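PDB 1UAY: type II 3-hydroxyacyl-CoA dehydrogenase from Thermus thermophilus, which catalyses the NAD-dependent oxidation of 3-hydroxyacyl-CoA to 3-ketoacyl-CoA in fatty-acid beta-oxidation, as a member of the short-chain dehydrogenase family. Local coordinates for the adenosine site. Sequence-based numbering; all coordinates share one arbitrary frame.

The adenosine site. Residues 9, 11-12, 33-35, 46-48, 73-76, 100, 184. With ADN (adenosine), chain B.
Adenosine lies in the Rossmann-fold cofactor site of this short-chain dehydrogenase, presumably where the adenosine moiety of NAD binds; the structure alone does not show its origin, and it may have come through purification. Gly9, Ala11 and Ser12 belong to the glycine-rich loop after strand 4-8. Asp33, closing strand 28-33, reads the ribose diol. From its CB, CG stands anti to the backbone N (chi1 -164°) and the carboxylate forks toward the sugar: Asp33 OD1 accepts a hydrogen bond from adenosine O2' (2'-hydroxyl) at 2.6 Å and Asp33 OD2 from adenosine O3' (3'-hydroxyl) at 2.7 Å, each through its syn lone pair. The anti lone pair of OD1 accepts from Arg35 N, while Ala11 N meets OD2 from above the carboxylate plane, so two backbone amides fix the fork. The Asp33 carboxylate, if ionised as expected, would disfavour a 2'-phosphate, consistent with NAD over NADP. Arg35 NH1 nevertheless hydrogen-bonds adenosine O2' at 2.8 Å, and Ser12 OG shares a hydrogen bond with O3'.

Leu34 covers one base face, CG 3.6 Å from the six-membered ring centroid and CD1 over the five-membered ring; over the opposite face, Ala74 CB lies 3.8 Å from adenosine C4. Val48 N donates to adenosine N1 at 2.9 Å (165° at H), and Asp47 OD1 accepts from adenosine N6 (amino) at 2.8 Å, above its carboxylate plane. O5' donates to an in-plane lone pair of Ala73 O, and water 1 links O5' to Gly9 O and Ser12 O.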
loop_
_atom_site.group_PDB
_atom_site.type_symbol
_atom_site.label_atom_id
_atom_site.label_comp_id
_atom_site.label_asym_id
_atom_site.label_seq_id
_atom_site.Cartn_x
_atom_site.Cartn_y
_atom_site.Cartn_z
ATOM N N GLY A 9 -23.531 15.202 1.941
ATOM C CA GLY A 9 -22.715 15.999 2.844
ATOM C C GLY A 9 -22.488 17.394 2.284
ATOM O O GLY A 9 -21.594 18.119 2.729
ATOM N N ALA A 11 -23.978 20.168 2.698
ATOM C CA ALA A 11 -24.340 21.327 3.506
ATOM C C ALA A 11 -23.109 22.071 4.005
ATOM O O ALA A 11 -23.187 23.253 4.328
ATOM C CB ALA A 11 -25.202 20.901 4.690
ATOM N N SER A 12 -21.968 21.392 4.063
ATOM C CA SER A 12 -20.765 22.055 4.548
ATOM C C SER A 12 -19.470 21.388 4.115
ATOM O O SER A 12 -19.475 20.339 3.471
ATOM C CB SER A 12 -20.794 22.125 6.076
ATOM O OG SER A 12 -20.715 20.826 6.634
ATOM N N ASP A 33 -28.198 15.867 2.596
ATOM C CA ASP A 33 -27.529 16.151 3.858
ATOM C C ASP A 33 -28.601 16.237 4.936
ATOM O O ASP A 33 -29.777 16.451 4.633
ATOM C CB ASP A 33 -26.784 17.488 3.734
ATOM C CG ASP A 33 -25.753 17.703 4.827
ATOM O OD1 ASP A 33 -26.136 17.788 6.014
ATOM O OD2 ASP A 33 -24.552 17.806 4.491
ATOM N N LEU A 34 -28.201 16.053 6.190
ATOM C CA LEU A 34 -29.146 16.132 7.297
ATOM C C LEU A 34 -29.648 17.562 7.442
ATOM O O LEU A 34 -30.721 17.798 7.994
ATOM C CB LEU A 34 -28.470 15.710 8.601
ATOM C CG LEU A 34 -28.030 14.253 8.721
ATOM C CD1 LEU A 34 -27.172 14.090 9.967
ATOM C CD2 LEU A 34 -29.249 13.346 8.778
ATOM N N ARG A 35 -28.863 18.509 6.940
ATOM C CA ARG A 35 -29.204 19.924 7.028
ATOM C C ARG A 35 -29.304 20.566 5.654
ATOM O O ARG A 35 -28.741 20.070 4.682
ATOM C CB ARG A 35 -28.124 20.670 7.815
ATOM C CG ARG A 35 -27.743 20.053 9.147
ATOM C CD ARG A 35 -26.502 20.739 9.698
ATOM N NE ARG A 35 -26.140 20.280 11.035
ATOM C CZ ARG A 35 -25.759 19.042 11.333
ATOM N NH1 ARG A 35 -25.684 18.117 10.386
ATOM N NH2 ARG A 35 -25.447 18.730 12.584
ATOM N N GLY A 46 -31.990 14.526 4.364
ATOM C CA GLY A 46 -32.102 13.111 4.642
ATOM C C GLY A 46 -30.812 12.517 5.167
ATOM O O GLY A 46 -29.790 13.199 5.263
ATOM N N ASP A 47 -30.871 11.225 5.467
ATOM C CA ASP A 47 -29.760 10.471 6.038
ATOM C C ASP A 47 -29.232 9.433 5.039
ATOM O O ASP A 47 -29.999 8.609 4.543
ATOM C CB ASP A 47 -30.275 9.779 7.305
ATOM C CG ASP A 47 -29.169 9.254 8.189
ATOM O OD1 ASP A 47 -28.241 8.614 7.664
ATOM O OD2 ASP A 47 -29.237 9.470 9.419
ATOM N N VAL A 48 -27.929 9.469 4.751
ATOM C CA VAL A 48 -27.333 8.522 3.808
ATOM C C VAL A 48 -27.455 7.063 4.237
ATOM O O VAL A 48 -27.307 6.164 3.410
ATOM C CB VAL A 48 -25.831 8.824 3.539
ATOM C CG1 VAL A 48 -25.688 10.147 2.805
ATOM C CG2 VAL A 48 -25.055 8.855 4.844
ATOM N N ALA A 73 -19.682 12.592 0.268
ATOM C CA ALA A 73 -18.829 13.352 1.168
ATOM C C ALA A 73 -19.448 13.483 2.552
ATOM O O ALA A 73 -18.966 14.251 3.383
ATOM C CB ALA A 73 -18.551 14.730 0.582
ATOM N N ALA A 74 -20.520 12.738 2.798
ATOM C CA ALA A 74 -21.178 12.770 4.096
ATOM C C ALA A 74 -20.400 11.864 5.029
ATOM O O ALA A 74 -19.975 10.774 4.642
ATOM C CB ALA A 74 -22.611 12.276 3.978
ATOM N N GLY A 75 -20.212 12.309 6.262
ATOM C CA GLY A 75 -19.485 11.494 7.209
ATOM C C GLY A 75 -19.451 12.089 8.595
ATOM O O GLY A 75 -19.869 13.230 8.816
ATOM N N VAL A 76 -18.958 11.295 9.535
ATOM C CA VAL A 76 -18.840 11.728 10.917
ATOM C C VAL A 76 -17.476 11.309 11.434
ATOM O O VAL A 76 -16.828 10.424 10.873
ATOM C CB VAL A 76 -19.930 11.097 11.816
ATOM C CG1 VAL A 76 -21.307 11.547 11.354
ATOM C CG2 VAL A 76 -19.818 9.578 11.795
ATOM N N VAL A 100 -22.565 5.399 9.242
ATOM C CA VAL A 100 -22.566 6.607 8.428
ATOM C C VAL A 100 -21.487 6.651 7.347
ATOM O O VAL A 100 -21.783 6.864 6.170
ATOM C CB VAL A 100 -22.408 7.871 9.309
ATOM C CG1 VAL A 100 -22.427 9.117 8.435
ATOM C CG2 VAL A 100 -23.519 7.930 10.353
ATOM N N PRO A 184 -15.304 16.707 9.946
ATOM C CA PRO A 184 -15.679 16.168 11.257
ATOM C C PRO A 184 -14.475 15.646 12.041
ATOM O O PRO A 184 -14.464 15.678 13.270
ATOM C CB PRO A 184 -16.663 15.061 10.899
ATOM C CG PRO A 184 -17.363 15.631 9.709
ATOM C CD PRO A 184 -16.216 16.207 8.898
HETATM O "O5'" ADN B . -19.389 15.454 5.873
HETATM C "C5'" ADN B . -19.971 16.504 6.651
HETATM C "C4'" ADN B . -21.387 16.716 6.066
HETATM O "O4'" ADN B . -21.915 15.391 6.402
HETATM C "C3'" ADN B . -22.108 17.635 7.070
HETATM O "O3'" ADN B . -22.663 18.688 6.250
HETATM C "C2'" ADN B . -23.223 16.808 7.746
HETATM O "O2'" ADN B . -24.455 17.481 8.006
HETATM C "C1'" ADN B . -23.246 15.581 6.823
HETATM N N9 ADN B . -23.786 14.326 7.378
HETATM C C8 ADN B . -23.343 13.660 8.551
HETATM N N7 ADN B . -23.968 12.548 8.819
HETATM C C5 ADN B . -24.887 12.431 7.772
HETATM C C6 ADN B . -25.899 11.436 7.424
HETATM N N6 ADN B . -26.122 10.349 8.166
HETATM N N1 ADN B . -26.661 11.644 6.270
HETATM C C2 ADN B . -26.458 12.755 5.487
HETATM N N3 ADN B . -25.533 13.751 5.716
HETATM C C4 ADN B . -24.788 13.525 6.872
HETATM O O HOH W 1 -18.890 17.298 3.425
#